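Local coordinates for protein 3-oxoadipate enol-lactonase (Burkholderia xenovorans, PDB 2XUA) that probably hydrolyses 3-oxoadipate enol-lactone in the breakdown of catechol, and here holds laevulinic acid in a pocket roofed by its cap domain, at residues 147-158 and 175-186. Residues are numbered along the deposited sequence; the frame is centred on the assembly and turned at random.
With SHF (laevulinic acid), chain C.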
loop_
_atom_site.group_PDB
_atom_site.type_symbol
_atom_site.label_atom_id
_atom_site.label_comp_id
_atom_site.label_asym_id
_atom_site.label_seq_id
_atom_site.Cartn_x
_atom_site.Cartn_y
_atom_site.Cartn_z
HETATM N N MSE B 147 -13.489 8.540 8.617
HETATM C CA MSE B 147 -12.168 8.963 8.265
HETATM C C MSE B 147 -12.129 9.781 6.989
HETATM O O MSE B 147 -11.150 10.469 6.731
HETATM C CB MSE B 147 -11.258 7.746 8.171
HETATM C CG MSE B 147 -11.180 6.972 9.455
HETATM SE SE MSE B 147 -10.261 8.011 10.720
HETATM C CE MSE B 147 -8.519 8.040 9.922
ATOM N N HIS B 148 -13.177 9.692 6.180
ATOM C CA HIS B 148 -13.245 10.499 4.955
ATOM C C HIS B 148 -13.274 11.975 5.256
ATOM O O HIS B 148 -12.558 12.780 4.640
ATOM C CB HIS B 148 -14.451 10.063 4.098
ATOM C CG HIS B 148 -14.130 8.922 3.162
ATOM N ND1 HIS B 148 -14.316 7.591 3.505
ATOM C CD2 HIS B 148 -13.591 8.918 1.914
ATOM C CE1 HIS B 148 -13.924 6.822 2.502
ATOM N NE2 HIS B 148 -13.476 7.600 1.528
ATOM N N ALA B 149 -14.071 12.322 6.261
ATOM C CA ALA B 149 -14.155 13.696 6.779
ATOM C C ALA B 149 -12.803 14.278 7.250
ATOM O O ALA B 149 -12.415 15.450 6.940
ATOM C CB ALA B 149 -15.234 13.736 7.931
ATOM N N LEU B 150 -12.064 13.438 7.968
ATOM C CA LEU B 150 -10.780 13.809 8.524
ATOM C C LEU B 150 -9.720 13.971 7.455
ATOM O O LEU B 150 -8.871 14.854 7.555
ATOM C CB LEU B 150 -10.309 12.731 9.454
ATOM C CG LEU B 150 -10.359 13.024 10.921
ATOM C CD1 LEU B 150 -11.689 12.530 11.381
ATOM C CD2 LEU B 150 -9.327 12.148 11.468
ATOM N N ALA B 151 -9.789 13.115 6.431
ATOM C CA ALA B 151 -8.807 13.092 5.362
ATOM C C ALA B 151 -8.694 14.466 4.727
ATOM O O ALA B 151 -7.587 14.886 4.399
ATOM C CB ALA B 151 -9.195 12.032 4.287
ATOM N N ASP B 152 -9.808 15.183 4.567
ATOM C CA ASP B 152 -9.748 16.467 3.826
ATOM C C ASP B 152 -9.047 17.534 4.669
ATOM O O ASP B 152 -8.433 18.465 4.134
ATOM C CB ASP B 152 -11.119 16.992 3.393
ATOM C CG ASP B 152 -11.846 16.058 2.412
ATOM O OD1 ASP B 152 -11.239 15.564 1.399
ATOM O OD2 ASP B 152 -13.066 15.845 2.674
ATOM N N ALA B 153 -9.130 17.394 5.985
ATOM C CA ALA B 153 -8.492 18.322 6.892
ATOM C C ALA B 153 -7.054 17.939 7.139
ATOM O O ALA B 153 -6.199 18.808 7.250
ATOM C CB ALA B 153 -9.237 18.374 8.228
ATOM N N VAL B 154 -6.791 16.636 7.244
ATOM C CA VAL B 154 -5.449 16.155 7.670
ATOM C C VAL B 154 -4.429 16.119 6.560
ATOM O O VAL B 154 -3.305 16.593 6.739
ATOM C CB VAL B 154 -5.494 14.790 8.429
ATOM C CG1 VAL B 154 -4.062 14.247 8.684
ATOM C CG2 VAL B 154 -6.277 14.968 9.711
ATOM N N LEU B 155 -4.812 15.587 5.410
ATOM C CA LEU B 155 -3.852 15.405 4.283
ATOM C C LEU B 155 -3.120 16.633 3.804
ATOM O O LEU B 155 -1.945 16.570 3.480
ATOM C CB LEU B 155 -4.522 14.698 3.093
ATOM C CG LEU B 155 -4.523 13.164 3.176
ATOM C CD1 LEU B 155 -4.543 12.606 4.586
ATOM C CD2 LEU B 155 -5.686 12.561 2.354
ATOM N N PRO B 156 -3.811 17.772 3.739
ATOM C CA PRO B 156 -3.097 18.961 3.344
ATOM C C PRO B 156 -2.050 19.354 4.352
ATOM O O PRO B 156 -1.163 20.144 4.013
ATOM C CB PRO B 156 -4.205 20.039 3.266
ATOM C CG PRO B 156 -5.434 19.209 2.931
ATOM C CD PRO B 156 -5.250 18.033 3.868
ATOM N N ARG B 157 -2.122 18.833 5.575
ATOM C CA ARG B 157 -1.055 19.149 6.537
ATOM C C ARG B 157 0.207 18.308 6.308
ATOM O O ARG B 157 1.228 18.528 6.970
ATOM C CB ARG B 157 -1.570 18.965 7.971
ATOM C CG ARG B 157 -2.587 20.083 8.349
ATOM C CD ARG B 157 -3.487 19.633 9.518
ATOM N NE ARG B 157 -2.754 19.450 10.782
ATOM C CZ ARG B 157 -2.178 20.432 11.503
ATOM N NH1 ARG B 157 -2.206 21.714 11.086
ATOM N NH2 ARG B 157 -1.562 20.125 12.650
ATOM N N TRP B 158 0.129 17.337 5.403
ATOM C CA TRP B 158 1.217 16.357 5.244
ATOM C C TRP B 158 2.117 16.694 4.080
ATOM O O TRP B 158 3.273 16.304 4.074
ATOM C CB TRP B 158 0.608 14.975 4.981
ATOM C CG TRP B 158 0.043 14.327 6.213
ATOM C CD1 TRP B 158 -0.160 14.880 7.468
ATOM C CD2 TRP B 158 -0.398 12.966 6.293
ATOM N NE1 TRP B 158 -0.741 13.929 8.309
ATOM C CE2 TRP B 158 -0.878 12.749 7.599
ATOM C CE3 TRP B 158 -0.452 11.921 5.358
ATOM C CZ2 TRP B 158 -1.398 11.532 7.996
ATOM C CZ3 TRP B 158 -0.940 10.701 5.755
ATOM C CH2 TRP B 158 -1.431 10.518 7.069
ATOM N N ARG B 175 -3.889 8.557 0.743
ATOM C CA ARG B 175 -5.259 8.818 1.173
ATOM C C ARG B 175 -5.978 7.497 1.347
ATOM O O ARG B 175 -6.757 7.354 2.286
ATOM C CB ARG B 175 -5.993 9.668 0.152
ATOM C CG ARG B 175 -7.484 9.981 0.519
ATOM C CD ARG B 175 -8.180 10.993 -0.448
ATOM N NE ARG B 175 -9.532 11.187 0.077
ATOM C CZ ARG B 175 -9.956 12.262 0.745
ATOM N NH1 ARG B 175 -9.144 13.315 0.921
ATOM N NH2 ARG B 175 -11.219 12.282 1.229
ATOM N N ASP B 176 -5.701 6.511 0.466
ATOM C CA ASP B 176 -6.462 5.240 0.579
ATOM C C ASP B 176 -6.146 4.590 1.898
ATOM O O ASP B 176 -7.037 4.036 2.557
ATOM C CB ASP B 176 -6.172 4.268 -0.586
ATOM C CG ASP B 176 -7.199 3.116 -0.689
ATOM O OD1 ASP B 176 -8.405 3.391 -0.607
ATOM O OD2 ASP B 176 -6.792 1.923 -0.846
ATOM N N VAL B 177 -4.894 4.649 2.314
ATOM C CA VAL B 177 -4.512 4.015 3.596
ATOM C C VAL B 177 -5.132 4.798 4.754
ATOM O O VAL B 177 -5.712 4.217 5.710
ATOM C CB VAL B 177 -2.976 4.024 3.741
ATOM C CG1 VAL B 177 -2.551 3.624 5.172
ATOM C CG2 VAL B 177 -2.370 3.064 2.652
ATOM N N PHE B 178 -5.047 6.121 4.649
ATOM C CA PHE B 178 -5.611 6.971 5.726
ATOM C C PHE B 178 -7.121 6.677 5.889
ATOM O O PHE B 178 -7.570 6.309 6.967
ATOM C CB PHE B 178 -5.345 8.435 5.387
ATOM C CG PHE B 178 -5.805 9.369 6.452
ATOM C CD1 PHE B 178 -4.929 9.783 7.431
ATOM C CD2 PHE B 178 -7.141 9.776 6.513
ATOM C CE1 PHE B 178 -5.359 10.684 8.437
ATOM C CE2 PHE B 178 -7.592 10.641 7.553
ATOM C CZ PHE B 178 -6.697 11.068 8.499
ATOM N N VAL B 179 -7.887 6.713 4.798
ATOM C CA VAL B 179 -9.329 6.612 4.933
ATOM C C VAL B 179 -9.809 5.231 5.323
ATOM O O VAL B 179 -10.943 5.120 5.742
ATOM C CB VAL B 179 -10.161 7.202 3.738
ATOM C CG1 VAL B 179 -9.748 8.611 3.478
ATOM C CG2 VAL B 179 -10.004 6.340 2.467
ATOM N N HIS B 180 -8.960 4.200 5.186
ATOM C CA HIS B 180 -9.336 2.871 5.590
ATOM C C HIS B 180 -8.748 2.486 6.931
ATOM O O HIS B 180 -8.922 1.347 7.382
ATOM C CB HIS B 180 -9.005 1.876 4.479
ATOM C CG HIS B 180 -9.999 1.976 3.364
ATOM N ND1 HIS B 180 -11.197 1.298 3.397
ATOM C CD2 HIS B 180 -10.043 2.779 2.275
ATOM C CE1 HIS B 180 -11.917 1.653 2.345
ATOM N NE2 HIS B 180 -11.243 2.555 1.655
ATOM N N THR B 181 -8.128 3.460 7.608
ATOM C CA THR B 181 -7.645 3.219 8.992
ATOM C C THR B 181 -8.846 3.022 9.903
ATOM O O THR B 181 -9.817 3.790 9.818
ATOM C CB THR B 181 -6.771 4.383 9.472
ATOM O OG1 THR B 181 -5.625 4.432 8.599
ATOM C CG2 THR B 181 -6.192 4.144 10.888
ATOM N N ASP B 182 -8.787 2.019 10.792
ATOM C CA ASP B 182 -9.878 1.820 11.726
ATOM C C ASP B 182 -10.111 3.150 12.527
ATOM O O ASP B 182 -9.174 3.697 13.111
ATOM C CB ASP B 182 -9.503 0.716 12.684
ATOM C CG ASP B 182 -10.645 0.364 13.637
ATOM O OD1 ASP B 182 -11.325 -0.608 13.354
ATOM O OD2 ASP B 182 -10.833 1.023 14.664
ATOM N N LYS B 183 -11.333 3.668 12.537
ATOM C CA LYS B 183 -11.562 4.991 13.160
ATOM C C LYS B 183 -11.340 5.015 14.668
ATOM O O LYS B 183 -10.838 5.999 15.195
ATOM C CB LYS B 183 -12.928 5.567 12.763
ATOM C CG LYS B 183 -14.123 4.990 13.430
ATOM C CD LYS B 183 -15.337 5.347 12.621
ATOM C CE LYS B 183 -16.311 4.192 12.655
ATOM N NZ LYS B 183 -17.653 4.795 12.523
ATOM N N GLU B 184 -11.705 3.914 15.340
ATOM C CA GLU B 184 -11.469 3.748 16.787
ATOM C C GLU B 184 -9.977 3.618 17.047
ATOM O O GLU B 184 -9.440 4.273 17.959
ATOM C CB GLU B 184 -12.236 2.513 17.371
ATOM C CG GLU B 184 -11.937 2.270 18.836
ATOM C CD GLU B 184 -12.130 3.494 19.733
ATOM O OE1 GLU B 184 -11.459 3.579 20.784
ATOM O OE2 GLU B 184 -12.948 4.400 19.397
ATOM N N GLY B 185 -9.293 2.826 16.190
ATOM C CA GLY B 185 -7.827 2.691 16.278
ATOM C C GLY B 185 -7.144 4.041 16.158
ATOM O O GLY B 185 -6.247 4.374 16.911
ATOM N N TYR B 186 -7.561 4.818 15.181
ATOM C CA TYR B 186 -6.986 6.154 14.936
ATOM C C TYR B 186 -7.262 7.091 16.132
ATOM O O TYR B 186 -6.359 7.697 16.685
ATOM C CB TYR B 186 -7.645 6.729 13.693
ATOM C CG TYR B 186 -7.152 8.099 13.320
ATOM C CD1 TYR B 186 -6.040 8.263 12.468
ATOM C CD2 TYR B 186 -7.772 9.252 13.839
ATOM C CE1 TYR B 186 -5.596 9.540 12.081
ATOM C CE2 TYR B 186 -7.301 10.547 13.499
ATOM C CZ TYR B 186 -6.230 10.684 12.612
ATOM O OH TYR B 186 -5.752 11.944 12.269
HETATM C C4 SHF C . -2.245 12.444 11.527
HETATM C C5 SHF C . -0.892 11.820 11.162
HETATM C C3 SHF C . -2.296 13.795 12.260
HETATM C C2 SHF C . -1.085 14.756 12.144
HETATM C C1 SHF C . -1.493 16.268 12.400
HETATM O O4 SHF C . -3.301 11.876 11.189
HETATM O O1 SHF C . -1.695 16.919 11.358
HETATM O OH1 SHF C . -1.511 16.781 13.571
#
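Met-147, a selenomethionine, fits its side chain as a knob among Phe-178, Val-179, Lys-183 and Tyr-186. Bends at chi2 and chi3 fold its CE methyl into the gap between two aromatic rings: it stands over a face of Phe-178, 4.0 Å from the ring centroid, and over a face of Tyr-186, with SE making a Met-aromatic contact to the latter. The opposite face of Phe-178 is taken by Leu-155 CD1, so that ring is clamped from both sides, while its edge leans toward the face of Trp-158 in an offset edge-to-face pair, planes 79° apart. Leu-150 packs CD2 against Tyr-186 CE2 at 3.3 Å.

The buried side also forms one wall of the ligand pocket. Tyr-186 OH donates to the ketone O4 of laevulinic acid (2.7 Å), and Arg-157 NE, a pocket residue beside the contact, reaches carboxylate O1 at the ligand's other end (2.8 Å).

Toward solvent the contact is looser and more polar. Arg-175 is extended from CG to NE, its guanidinium lying over Ala-151 CB, to form a salt bridge from NH1 to Asp-152 OD1 (3.1 Å, bent at 139°); the NH2 bond to the same oxygen is weak. Beside it, Val-179 CB sits over the centre of the exposed His-148 ring.

Helix 147-154 thus crosses the end of helix 168-179 and meets the start of helix 183-195 within the helical cap of this alpha/beta hydrolase; helix 132-145 backs Leu-150 and Tyr-186, and Trp-158 reaches His-244, probably the triad histidine, beyond strand 236-240.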